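Local atomic coordinates of xylulose kinase (Escherichia coli, PDB entry 2ITM), a protein that phosphorylates D-xylulose with ATP to give D-xylulose 5-phosphate, and less efficiently 1-deoxy-D-xylulose, as a homodimeric sugar kinase of xylose metabolism. Residues 308-313 with 396-401; 320-325 with 361-366; 369-374 with 463-468; 376-381 with 467-472. All blocks are in the same frame, centred on the assembly; numbering follows the deposited sequence.

Contact 1 (308-313 with 396-401); sequences SNVPAL and GARSEY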
loop_
_atom_site.group_PDB
_atom_site.type_symbol
_atom_site.label_atom_id
_atom_site.label_comp_id
_atom_site.label_asym_id
_atom_site.label_seq_id
_atom_site.Cartn_x
_atom_site.Cartn_y
_atom_site.Cartn_z
ATOM N N SER A 308 10.949 -17.551 -3.743
ATOM C CA SER A 308 12.397 -17.695 -3.753
ATOM C C SER A 308 12.968 -17.256 -5.092
ATOM O O SER A 308 13.985 -16.576 -5.163
ATOM C CB SER A 308 12.773 -19.148 -3.487
ATOM O OG SER A 308 14.151 -19.276 -3.198
ATOM N N ASN A 309 12.288 -17.650 -6.155
ATOM C CA ASN A 309 12.836 -17.568 -7.489
ATOM C C ASN A 309 11.704 -17.383 -8.480
ATOM O O ASN A 309 10.536 -17.535 -8.140
ATOM C CB ASN A 309 13.603 -18.842 -7.815
ATOM C CG ASN A 309 12.780 -20.078 -7.572
ATOM O OD1 ASN A 309 12.621 -20.526 -6.447
ATOM N ND2 ASN A 309 12.236 -20.634 -8.638
ATOM N N VAL A 310 12.051 -17.037 -9.707
ATOM C CA VAL A 310 11.063 -16.497 -10.606
ATOM C C VAL A 310 10.087 -17.573 -11.016
ATOM O O VAL A 310 9.098 -17.308 -11.685
ATOM C CB VAL A 310 11.684 -15.835 -11.818
ATOM C CG1 VAL A 310 10.821 -16.054 -13.007
ATOM C CG2 VAL A 310 11.834 -14.368 -11.576
ATOM N N PRO A 311 10.360 -18.793 -10.592
ATOM C CA PRO A 311 9.517 -19.905 -10.946
ATOM C C PRO A 311 8.784 -20.505 -9.766
ATOM O O PRO A 311 7.710 -21.058 -9.957
ATOM C CB PRO A 311 10.520 -20.898 -11.519
ATOM C CG PRO A 311 11.572 -20.061 -12.018
ATOM C CD PRO A 311 11.757 -19.044 -10.953
ATOM N N ALA A 312 9.337 -20.395 -8.567
ATOM C CA ALA A 312 8.501 -20.435 -7.379
ATOM C C ALA A 312 7.293 -19.571 -7.652
ATOM O O ALA A 312 6.159 -20.014 -7.600
ATOM C CB ALA A 312 9.249 -19.948 -6.190
ATOM N N LEU A 313 7.559 -18.320 -7.957
ATOM C CA LEU A 313 6.498 -17.365 -8.151
ATOM C C LEU A 313 5.505 -17.890 -9.171
ATOM O O LEU A 313 4.355 -18.125 -8.857
ATOM C CB LEU A 313 7.079 -16.040 -8.608
ATOM C CG LEU A 313 6.066 -15.104 -9.225
ATOM C CD1 LEU A 313 5.300 -14.423 -8.139
ATOM C CD2 LEU A 313 6.759 -14.104 -10.087
ATOM N N GLY A 396 12.954 -11.053 -18.145
ATOM C CA GLY A 396 11.528 -11.092 -17.882
ATOM C C GLY A 396 10.765 -12.066 -18.752
ATOM O O GLY A 396 9.702 -12.517 -18.392
ATOM N N ALA A 397 11.345 -12.394 -19.903
ATOM C CA ALA A 397 10.667 -13.172 -20.924
ATOM C C ALA A 397 10.813 -14.659 -20.723
ATOM O O ALA A 397 10.393 -15.438 -21.563
ATOM C CB ALA A 397 11.172 -12.798 -22.261
ATOM N N ARG A 398 11.407 -15.064 -19.610
ATOM C CA ARG A 398 11.896 -16.414 -19.486
ATOM C C ARG A 398 10.785 -17.426 -19.193
ATOM O O ARG A 398 10.818 -18.538 -19.710
ATOM C CB ARG A 398 13.045 -16.500 -18.489
ATOM C CG ARG A 398 12.619 -16.376 -17.028
ATOM C CD ARG A 398 13.623 -15.650 -16.130
ATOM N NE ARG A 398 14.112 -16.491 -15.041
ATOM C CZ ARG A 398 14.574 -16.041 -13.882
ATOM N NH1 ARG A 398 14.614 -14.740 -13.636
ATOM N NH2 ARG A 398 15.001 -16.901 -12.963
ATOM N N SER A 399 9.792 -17.031 -18.404
ATOM C CA SER A 399 8.677 -17.905 -18.067
ATOM C C SER A 399 7.723 -18.206 -19.218
ATOM O O SER A 399 7.166 -17.310 -19.831
ATOM C CB SER A 399 7.913 -17.366 -16.866
ATOM O OG SER A 399 6.859 -18.220 -16.501
ATOM N N GLU A 400 7.554 -19.491 -19.505
ATOM C CA GLU A 400 6.597 -19.953 -20.498
ATOM C C GLU A 400 5.166 -19.589 -20.136
ATOM O O GLU A 400 4.401 -19.129 -20.962
ATOM C CB GLU A 400 6.718 -21.463 -20.654
ATOM C CG GLU A 400 5.715 -22.102 -21.587
ATOM C CD GLU A 400 5.762 -23.616 -21.513
ATOM O OE1 GLU A 400 5.940 -24.146 -20.404
ATOM O OE2 GLU A 400 5.624 -24.267 -22.561
ATOM N N TYR A 401 4.817 -19.797 -18.881
ATOM C CA TYR A 401 3.508 -19.431 -18.399
ATOM C C TYR A 401 3.198 -17.970 -18.676
ATOM O O TYR A 401 2.130 -17.644 -19.160
ATOM C CB TYR A 401 3.377 -19.720 -16.913
ATOM C CG TYR A 401 2.019 -19.362 -16.378
ATOM C CD1 TYR A 401 0.875 -19.815 -17.005
ATOM C CD2 TYR A 401 1.880 -18.558 -15.267
ATOM C CE1 TYR A 401 -0.358 -19.493 -16.536
ATOM C CE2 TYR A 401 0.644 -18.224 -14.788
ATOM C CZ TYR A 401 -0.476 -18.693 -15.431
ATOM O OH TYR A 401 -1.723 -18.374 -14.970
#

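Contact 2 (320-325 with 361-366); sequences ADESAE and LARAVL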
loop_
_atom_site.group_PDB
_atom_site.type_symbol
_atom_site.label_atom_id
_atom_site.label_comp_id
_atom_site.label_asym_id
_atom_site.label_seq_id
_atom_site.Cartn_x
_atom_site.Cartn_y
_atom_site.Cartn_z
ATOM N N ALA A 320 -3.529 -19.979 -7.450
ATOM C CA ALA A 320 -4.438 -18.913 -7.088
ATOM C C ALA A 320 -5.887 -19.392 -6.999
ATOM O O ALA A 320 -6.376 -20.106 -7.864
ATOM C CB ALA A 320 -4.307 -17.759 -8.035
ATOM N N ASP A 321 -6.565 -18.977 -5.924
ATOM C CA ASP A 321 -7.951 -19.334 -5.654
ATOM C C ASP A 321 -8.920 -18.755 -6.678
ATOM O O ASP A 321 -9.197 -17.565 -6.690
ATOM C CB ASP A 321 -8.323 -18.896 -4.241
ATOM C CG ASP A 321 -9.718 -19.306 -3.850
ATOM O OD1 ASP A 321 -10.546 -19.530 -4.749
ATOM O OD2 ASP A 321 -10.079 -19.424 -2.668
ATOM N N GLU A 322 -9.437 -19.615 -7.540
ATOM C CA GLU A 322 -10.298 -19.184 -8.627
ATOM C C GLU A 322 -11.531 -18.420 -8.159
ATOM O O GLU A 322 -12.088 -17.624 -8.900
ATOM C CB GLU A 322 -10.723 -20.374 -9.459
ATOM C CG GLU A 322 -9.587 -21.038 -10.209
ATOM C CD GLU A 322 -9.096 -20.220 -11.400
ATOM O OE1 GLU A 322 -8.649 -19.082 -11.203
ATOM O OE2 GLU A 322 -9.163 -20.728 -12.534
ATOM N N SER A 323 -11.965 -18.666 -6.935
ATOM C CA SER A 323 -13.257 -18.170 -6.484
ATOM C C SER A 323 -13.087 -16.832 -5.780
ATOM O O SER A 323 -14.029 -16.056 -5.663
ATOM C CB SER A 323 -13.911 -19.170 -5.532
ATOM O OG SER A 323 -13.311 -19.110 -4.256
ATOM N N ALA A 324 -11.874 -16.585 -5.308
ATOM C CA ALA A 324 -11.461 -15.270 -4.854
ATOM C C ALA A 324 -11.788 -14.195 -5.864
ATOM O O ALA A 324 -11.523 -14.335 -7.046
ATOM C CB ALA A 324 -9.994 -15.271 -4.546
ATOM N N GLU A 325 -12.366 -13.113 -5.382
ATOM C CA GLU A 325 -12.366 -11.877 -6.128
ATOM C C GLU A 325 -10.960 -11.407 -6.451
ATOM O O GLU A 325 -10.008 -11.731 -5.759
ATOM C CB GLU A 325 -13.115 -10.795 -5.369
ATOM C CG GLU A 325 -14.618 -10.935 -5.426
ATOM C CD GLU A 325 -15.286 -10.361 -4.202
ATOM O OE1 GLU A 325 -14.616 -10.252 -3.164
ATOM O OE2 GLU A 325 -16.476 -10.010 -4.283
ATOM N N LEU A 361 -1.753 -12.742 -4.656
ATOM C CA LEU A 361 -0.900 -11.592 -4.863
ATOM C C LEU A 361 -0.019 -11.792 -6.078
ATOM O O LEU A 361 0.148 -10.903 -6.889
ATOM C CB LEU A 361 -0.055 -11.339 -3.627
ATOM C CG LEU A 361 -0.600 -10.218 -2.758
ATOM C CD1 LEU A 361 -2.088 -10.222 -2.774
ATOM C CD2 LEU A 361 -0.059 -10.257 -1.340
ATOM N N ALA A 362 0.537 -12.984 -6.193
ATOM C CA ALA A 362 1.468 -13.289 -7.254
ATOM C C ALA A 362 0.768 -13.307 -8.596
ATOM O O ALA A 362 1.282 -12.806 -9.572
ATOM C CB ALA A 362 2.145 -14.608 -6.995
ATOM N N ARG A 363 -0.410 -13.898 -8.630
ATOM C CA ARG A 363 -1.281 -13.759 -9.775
ATOM C C ARG A 363 -1.587 -12.320 -10.171
ATOM O O ARG A 363 -1.575 -11.992 -11.341
ATOM C CB ARG A 363 -2.571 -14.510 -9.553
ATOM C CG ARG A 363 -2.700 -15.694 -10.434
ATOM C CD ARG A 363 -3.513 -15.485 -11.656
ATOM N NE ARG A 363 -4.190 -16.732 -11.963
ATOM C CZ ARG A 363 -4.809 -17.004 -13.094
ATOM N NH1 ARG A 363 -4.850 -16.113 -14.066
ATOM N NH2 ARG A 363 -5.391 -18.165 -13.244
ATOM N N ALA A 364 -1.871 -11.485 -9.186
ATOM C CA ALA A 364 -2.190 -10.089 -9.432
ATOM C C ALA A 364 -1.063 -9.340 -10.142
ATOM O O ALA A 364 -1.291 -8.638 -11.106
ATOM C CB ALA A 364 -2.563 -9.407 -8.164
ATOM N N VAL A 365 0.156 -9.526 -9.665
ATOM C CA VAL A 365 1.313 -8.909 -10.262
ATOM C C VAL A 365 1.507 -9.267 -11.726
ATOM O O VAL A 365 1.641 -8.396 -12.564
ATOM C CB VAL A 365 2.587 -9.180 -9.447
ATOM C CG1 VAL A 365 3.740 -8.422 -10.019
ATOM C CG2 VAL A 365 2.379 -8.787 -8.017
ATOM N N LEU A 366 1.493 -10.554 -12.031
ATOM C CA LEU A 366 1.655 -11.009 -13.397
ATOM C C LEU A 366 0.621 -10.386 -14.317
ATOM O O LEU A 366 0.943 -9.903 -15.383
ATOM C CB LEU A 366 1.578 -12.532 -13.468
ATOM C CG LEU A 366 2.654 -13.324 -12.729
ATOM C CD1 LEU A 366 2.583 -14.802 -13.078
ATOM C CD2 LEU A 366 4.009 -12.765 -13.032
#

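Contact 3 (369-374 with 463-468); sequences VGYALA and AAYQPR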
loop_
_atom_site.group_PDB
_atom_site.type_symbol
_atom_site.label_atom_id
_atom_site.label_comp_id
_atom_site.label_asym_id
_atom_site.label_seq_id
_atom_site.Cartn_x
_atom_site.Cartn_y
_atom_site.Cartn_z
ATOM N N VAL A 369 1.085 -6.295 -14.517
ATOM C CA VAL A 369 2.187 -6.011 -15.401
ATOM C C VAL A 369 1.813 -6.346 -16.838
ATOM O O VAL A 369 2.043 -5.565 -17.736
ATOM C CB VAL A 369 3.463 -6.756 -14.990
ATOM C CG1 VAL A 369 4.549 -6.526 -16.009
ATOM C CG2 VAL A 369 3.912 -6.325 -13.625
ATOM N N GLY A 370 1.226 -7.513 -17.035
ATOM C CA GLY A 370 0.653 -7.879 -18.315
ATOM C C GLY A 370 -0.255 -6.825 -18.910
ATOM O O GLY A 370 -0.099 -6.449 -20.051
ATOM N N TYR A 371 -1.207 -6.353 -18.116
ATOM C CA TYR A 371 -2.175 -5.370 -18.573
ATOM C C TYR A 371 -1.498 -4.071 -19.016
ATOM O O TYR A 371 -1.833 -3.513 -20.045
ATOM C CB TYR A 371 -3.211 -5.077 -17.492
ATOM C CG TYR A 371 -4.087 -6.238 -17.081
ATOM C CD1 TYR A 371 -4.461 -7.223 -17.976
ATOM C CD2 TYR A 371 -4.536 -6.340 -15.787
ATOM C CE1 TYR A 371 -5.247 -8.268 -17.586
ATOM C CE2 TYR A 371 -5.321 -7.382 -15.388
ATOM C CZ TYR A 371 -5.678 -8.344 -16.285
ATOM O OH TYR A 371 -6.465 -9.365 -15.862
ATOM N N ALA A 372 -0.552 -3.614 -18.204
ATOM C CA ALA A 372 0.269 -2.457 -18.508
ATOM C C ALA A 372 1.024 -2.584 -19.835
ATOM O O ALA A 372 0.949 -1.711 -20.680
ATOM C CB ALA A 372 1.218 -2.189 -17.378
ATOM N N LEU A 373 1.731 -3.692 -19.997
ATOM C CA LEU A 373 2.517 -3.941 -21.186
ATOM C C LEU A 373 1.680 -3.963 -22.462
ATOM O O LEU A 373 2.089 -3.448 -23.481
ATOM C CB LEU A 373 3.317 -5.233 -21.045
ATOM C CG LEU A 373 4.424 -5.261 -19.988
ATOM C CD1 LEU A 373 5.043 -6.620 -19.862
ATOM C CD2 LEU A 373 5.470 -4.194 -20.224
ATOM N N ALA A 374 0.503 -4.568 -22.389
ATOM C CA ALA A 374 -0.399 -4.659 -23.524
ATOM C C ALA A 374 -0.930 -3.298 -23.952
ATOM O O ALA A 374 -0.994 -2.998 -25.132
ATOM C CB ALA A 374 -1.534 -5.594 -23.218
ATOM N N ALA A 463 -10.652 -13.451 -24.626
ATOM C CA ALA A 463 -11.972 -12.910 -24.369
ATOM C C ALA A 463 -12.213 -12.680 -22.891
ATOM O O ALA A 463 -12.846 -11.710 -22.512
ATOM C CB ALA A 463 -13.034 -13.793 -24.941
ATOM N N ALA A 464 -11.705 -13.582 -22.070
ATOM C CA ALA A 464 -11.834 -13.478 -20.629
ATOM C C ALA A 464 -11.040 -12.307 -20.074
ATOM O O ALA A 464 -11.368 -11.755 -19.035
ATOM C CB ALA A 464 -11.398 -14.750 -19.973
ATOM N N TYR A 465 -9.978 -11.944 -20.768
ATOM C CA TYR A 465 -9.096 -10.919 -20.265
ATOM C C TYR A 465 -9.615 -9.529 -20.597
ATOM O O TYR A 465 -9.301 -8.580 -19.925
ATOM C CB TYR A 465 -7.660 -11.138 -20.739
ATOM C CG TYR A 465 -6.822 -11.957 -19.789
ATOM C CD1 TYR A 465 -6.185 -13.097 -20.210
ATOM C CD2 TYR A 465 -6.666 -11.578 -18.467
ATOM C CE1 TYR A 465 -5.422 -13.848 -19.348
ATOM C CE2 TYR A 465 -5.896 -12.313 -17.597
ATOM C CZ TYR A 465 -5.273 -13.448 -18.042
ATOM O OH TYR A 465 -4.516 -14.194 -17.185
ATOM N N GLN A 466 -10.426 -9.423 -21.636
ATOM C CA GLN A 466 -10.744 -8.117 -22.169
ATOM C C GLN A 466 -11.449 -7.197 -21.174
ATOM O O GLN A 466 -11.065 -6.056 -21.026
ATOM C CB GLN A 466 -11.495 -8.209 -23.487
ATOM C CG GLN A 466 -10.641 -8.588 -24.669
ATOM C CD GLN A 466 -9.710 -7.493 -25.096
ATOM O OE1 GLN A 466 -10.148 -6.456 -25.590
ATOM N NE2 GLN A 466 -8.416 -7.714 -24.921
ATOM N N PRO A 467 -12.468 -7.695 -20.485
ATOM C CA PRO A 467 -13.122 -6.904 -19.444
ATOM C C PRO A 467 -12.214 -6.559 -18.274
ATOM O O PRO A 467 -12.409 -5.540 -17.650
ATOM C CB PRO A 467 -14.277 -7.787 -18.980
ATOM C CG PRO A 467 -14.017 -9.129 -19.528
ATOM C CD PRO A 467 -13.141 -8.979 -20.702
ATOM N N ARG A 468 -11.232 -7.401 -17.996
ATOM C CA ARG A 468 -10.244 -7.085 -16.984
ATOM C C ARG A 468 -9.307 -5.941 -17.387
ATOM O O ARG A 468 -8.948 -5.117 -16.568
ATOM C CB ARG A 468 -9.451 -8.326 -16.592
ATOM C CG ARG A 468 -10.291 -9.401 -15.957
ATOM C CD ARG A 468 -9.583 -10.714 -15.748
ATOM N NE ARG A 468 -9.915 -11.309 -14.461
ATOM C CZ ARG A 468 -10.942 -12.102 -14.278
ATOM N NH1 ARG A 468 -11.718 -12.388 -15.305
ATOM N NH2 ARG A 468 -11.205 -12.615 -13.096
HETATM O O HOH W 1 -7.635 -9.298 -13.297
#

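Contact 4 (376-381 with 467-472); sequences GMDVVH and PRRETF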
loop_
_atom_site.group_PDB
_atom_site.type_symbol
_atom_site.label_atom_id
_atom_site.label_comp_id
_atom_site.label_asym_id
_atom_site.label_seq_id
_atom_site.Cartn_x
_atom_site.Cartn_y
_atom_site.Cartn_z
ATOM N N GLY A 376 0.586 -0.588 -23.355
ATOM C CA GLY A 376 1.784 0.056 -23.853
ATOM C C GLY A 376 2.013 -0.212 -25.324
ATOM O O GLY A 376 2.248 0.700 -26.118
ATOM N N MET A 377 1.932 -1.473 -25.701
ATOM C CA MET A 377 2.032 -1.834 -27.104
ATOM C C MET A 377 0.893 -1.265 -27.959
ATOM O O MET A 377 1.156 -0.764 -29.046
ATOM C CB MET A 377 2.157 -3.348 -27.264
ATOM C CG MET A 377 3.449 -3.909 -26.687
ATOM S SD MET A 377 3.830 -5.579 -27.191
ATOM C CE MET A 377 2.639 -6.485 -26.256
ATOM N N ASP A 378 -0.333 -1.332 -27.468
ATOM C CA ASP A 378 -1.482 -0.778 -28.170
ATOM C C ASP A 378 -1.282 0.687 -28.563
ATOM O O ASP A 378 -1.585 1.084 -29.661
ATOM C CB ASP A 378 -2.734 -0.910 -27.307
ATOM C CG ASP A 378 -3.275 -2.329 -27.254
ATOM O OD1 ASP A 378 -2.847 -3.164 -28.054
ATOM O OD2 ASP A 378 -4.131 -2.686 -26.436
ATOM N N VAL A 379 -0.770 1.482 -27.636
ATOM C CA VAL A 379 -0.498 2.887 -27.881
ATOM C C VAL A 379 0.466 3.098 -29.079
ATOM O O VAL A 379 0.194 3.877 -29.973
ATOM C CB VAL A 379 0.062 3.570 -26.619
ATOM C CG1 VAL A 379 0.484 4.988 -26.913
ATOM C CG2 VAL A 379 -0.931 3.525 -25.504
ATOM N N VAL A 380 1.574 2.373 -29.080
ATOM C CA VAL A 380 2.503 2.375 -30.194
ATOM C C VAL A 380 1.841 1.950 -31.500
ATOM O O VAL A 380 2.047 2.558 -32.534
ATOM C CB VAL A 380 3.730 1.523 -29.876
ATOM C CG1 VAL A 380 4.501 1.173 -31.111
ATOM C CG2 VAL A 380 4.614 2.249 -28.888
ATOM N N HIS A 381 1.031 0.905 -31.435
ATOM C CA HIS A 381 0.366 0.390 -32.612
ATOM C C HIS A 381 -0.592 1.424 -33.186
ATOM O O HIS A 381 -0.682 1.587 -34.385
ATOM C CB HIS A 381 -0.315 -0.934 -32.307
ATOM C CG HIS A 381 0.639 -2.022 -31.924
ATOM N ND1 HIS A 381 0.240 -3.184 -31.309
ATOM C CD2 HIS A 381 1.980 -2.116 -32.065
ATOM C CE1 HIS A 381 1.291 -3.951 -31.095
ATOM N NE2 HIS A 381 2.360 -3.325 -31.544
ATOM N N PRO A 467 -12.468 -7.695 -20.485
ATOM C CA PRO A 467 -13.122 -6.904 -19.444
ATOM C C PRO A 467 -12.214 -6.559 -18.274
ATOM O O PRO A 467 -12.409 -5.540 -17.650
ATOM C CB PRO A 467 -14.277 -7.787 -18.980
ATOM C CG PRO A 467 -14.017 -9.129 -19.528
ATOM C CD PRO A 467 -13.141 -8.979 -20.702
ATOM N N ARG A 468 -11.232 -7.401 -17.996
ATOM C CA ARG A 468 -10.244 -7.085 -16.984
ATOM C C ARG A 468 -9.307 -5.941 -17.387
ATOM O O ARG A 468 -8.948 -5.117 -16.568
ATOM C CB ARG A 468 -9.451 -8.326 -16.592
ATOM C CG ARG A 468 -10.291 -9.401 -15.957
ATOM C CD ARG A 468 -9.583 -10.714 -15.748
ATOM N NE ARG A 468 -9.915 -11.309 -14.461
ATOM C CZ ARG A 468 -10.942 -12.102 -14.278
ATOM N NH1 ARG A 468 -11.718 -12.388 -15.305
ATOM N NH2 ARG A 468 -11.205 -12.615 -13.096
ATOM N N ARG A 469 -8.931 -5.919 -18.662
ATOM C CA ARG A 469 -8.141 -4.844 -19.252
ATOM C C ARG A 469 -8.877 -3.517 -19.148
ATOM O O ARG A 469 -8.297 -2.513 -18.785
ATOM C CB ARG A 469 -7.833 -5.149 -20.724
ATOM C CG ARG A 469 -6.553 -5.930 -20.976
ATOM C CD ARG A 469 -6.480 -6.613 -22.313
ATOM N NE ARG A 469 -5.813 -5.839 -23.354
ATOM C CZ ARG A 469 -4.973 -4.864 -23.134
ATOM N NH1 ARG A 469 -4.675 -4.524 -21.898
ATOM N NH2 ARG A 469 -4.426 -4.218 -24.144
ATOM N N GLU A 470 -10.158 -3.543 -19.487
ATOM C CA GLU A 470 -11.047 -2.404 -19.344
ATOM C C GLU A 470 -11.096 -1.929 -17.909
ATOM O O GLU A 470 -11.030 -0.756 -17.637
ATOM C CB GLU A 470 -12.430 -2.823 -19.789
ATOM C CG GLU A 470 -13.411 -1.711 -20.054
ATOM C CD GLU A 470 -14.746 -2.257 -20.524
ATOM O OE1 GLU A 470 -14.749 -3.168 -21.373
ATOM O OE2 GLU A 470 -15.776 -1.790 -20.025
ATOM N N THR A 471 -11.211 -2.866 -16.994
ATOM C CA THR A 471 -11.282 -2.533 -15.590
ATOM C C THR A 471 -9.964 -1.952 -15.081
ATOM O O THR A 471 -9.942 -0.922 -14.433
ATOM C CB THR A 471 -11.725 -3.749 -14.769
ATOM O OG1 THR A 471 -13.119 -3.971 -14.965
ATOM C CG2 THR A 471 -11.633 -3.452 -13.305
ATOM N N PHE A 472 -8.872 -2.628 -15.402
ATOM C CA PHE A 472 -7.524 -2.112 -15.187
ATOM C C PHE A 472 -7.307 -0.672 -15.652
ATOM O O PHE A 472 -6.854 0.132 -14.904
ATOM C CB PHE A 472 -6.486 -3.049 -15.806
ATOM C CG PHE A 472 -5.087 -2.509 -15.794
ATOM C CD1 PHE A 472 -4.260 -2.718 -14.722
ATOM C CD2 PHE A 472 -4.601 -1.797 -16.861
ATOM C CE1 PHE A 472 -2.987 -2.223 -14.720
ATOM C CE2 PHE A 472 -3.331 -1.301 -16.854
ATOM C CZ PHE A 472 -2.524 -1.516 -15.785
HETATM O O HOH W 2 -4.274 -5.543 -27.316
#

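Contact 1 (308-313 with 396-401)
The guanidinium of Arg398 lies with one face on Val310, in the first turn of helix 310-316, and nearly all of this contact is that one meeting. The two side chains approach from opposite directions. Val310 CB faces the centre of the guanidinium, 3.6 Å from Arg398 CZ, and the methyls spread beneath the same face, Val310 CG2 at 3.5 Å from Arg398 NH1 and Val310 CG1 at 3.9 Å from Arg398 NE. It is van der Waals contact on one face of a planar cation, with no hydrogen bond across the segments. Arg398 gets there by setting CG between its backbone N and carbonyl carbon (chi1 74°) and then bending at both chi2 and chi3, which folds the chain over toward the valine. The segment it belongs to leads from the turn after strand 390-393 into helix 400-410 of the C-terminal, actin-like FGGY domain; in relatives the glycine-rich turn here lies close to the adenosine of ATP. Ser399 takes the N-cap position of helix 400-410, its OG weakly bonded to Trp402 N. An alanine here would keep CB but take away both methyls, and the guanidinium would probably be freer to turn. The rest of the contact is looser. Exposed Pro311 comes no nearer than 4.4 Å, from Pro311 CD to Arg398 NH2, and its CD is placed doubtfully in the model. Arg398 itself is largely exposed, with Asp299 of helix 294-304 offering NH1 no more than a long, weak ion pair.

Contact 2 (320-325 with 361-366)
Just beyond the touch of Ala320 on Arg363, Asp321 OD1 is gripped by two firm bonds. Ser323 N gives it one of 2.7 Å on the anti side of the carboxylate, and Ser323 OG another of 2.8 Å on the syn side, both from the same face of the carboxylate plane. Ala324 N adds a weak third bond. These bonds hold the turn in shape from within, and its hold on helix 358-381 is slighter. Ala320 CB rests 3.5 Å from Arg363 CG, where the aliphatic part of the arginine passes, and lies near the plane of the guanidinium, at its edge. Glu322, bent at chi2 (-73°), swings its end back toward the helix, but OE1 stays 4.0 Å from Arg363 NH2 and well out of the guanidinium plane: a long salt bridge of charges alone, with no N-H aimed at the oxygen. The firmer partner of Arg363 is Glu367, one turn along, which pairs with NH1. Asp321 N is bonded to Glu360, a second tie to the same helix. The whole is an Asx turn laid over a type I turn, Asp321 to Ala324, in the surface loop joining helix 310-316 to strand 328-333.

Contact 3 (369-374 with 463-468)
Tyr371 reaches from helix 358-381 to Tyr465 and Arg468 of helix 459-479, and its side chain can be followed outward atom by atom. Tyr371 CB packs against the ring of Phe472, one turn further along the partner helix. With CG beside the backbone N (chi1 -63°), the ring is directed toward helix 459-479. One of its faces lies against the backbone O of Arg468. At the edge, Tyr371 CE1 comes to 3.7 Å from Tyr465 CD2; the rings meet obliquely, planes 72° apart, and the two side chains cross at about a right angle. Tyr371 CZ sits 3.8 Å from Arg468 CB. The tip is tightly lodged: Tyr371 OH is 3.2 Å from Arg468 CB and 3.4 Å from Tyr465 CD2, in the plane of the Tyr465 ring. A water is hydrogen-bonded to Tyr371 OH at 2.8 Å, and accepts a weak bond from Arg468 NE. A phenylalanine in its place would keep the ring but is likely to leave that water without its better partner and a gap beside Arg468 CB. Tyr465 sends its own hydroxyl to Glu367, back on helix 358-381. Here helix 459-479 is kinked at Pro467, which has no N-H to offer the preceding turn. Both tyrosines also pack on Ile409 of helix 400-410, while Ala372 faces Pro331 of strand 328-333.

Contact 4 (376-381 with 467-472)
Asp378 sets CG beside its backbone N, anti to the carbonyl carbon (chi1 -75°), and Arg469 runs out extended before bending at chi3 (94°); from opposite directions the carboxylate and the guanidinium meet, the arginine covering most of the distance. The reach is needed, since the closest CA atoms, of Asp378 and Arg469, are 11.8 Å apart. Asp378 OD2 lies 2.8 Å from Arg469 NH2 in a salt bridge. The carboxylate comes to the edge of the guanidinium rather than its face; the planes are turned 45° apart, and the close meeting is of OD2 with NH2. Beside them a water lies 2.9 Å from Asp378 OD1 and accepts a weak bond from Arg469 NH2. The methyl of Ala374 packs against the same nitrogen. Arg469 is buried, and a second carboxylate, Asp375, forms a long, weak ion pair with its NH1; the two acids would be expected to steady the positive charge. Further round the helix, Pro467 O accepts from both Thr471 N, at 3.0 Å, and Thr471 OG1, at 3.2 Å, on opposite faces of its carbonyl plane, a side-chain bond to the turn before, just past the kink. The bridge joins helices 358-381 and 459-479: Met377 and Val380 turn to Tyr259 of strand 257-262, and His381 NE2 is hydrogen-bonded to Tyr259 OH, while Phe472 packs on Leu330 and Pro331 of strand 328-333.

Contacts 2, 3 and 4 follow helix 358-381 along its length, and contacts 3 and 4 join it to the same partner, helix 459-479, their centres about 6 Å apart. Contact 3 is buried and mostly aromatic and aliphatic; contact 4, partly buried, relies on a short ion pair reached by one long arginine. Contact 2 lies at the surface, where the Glu322-Arg363 ion pair is long and the loop holds its own shape. Contact 1 joins other elements, helix 310-316 and the start of helix 400-410, yet it touches contact 2 through Leu313 on Ala362. Arginines serve in all four, lying flat on a valine in contact 1 and paired with acids in contacts 2 and 4.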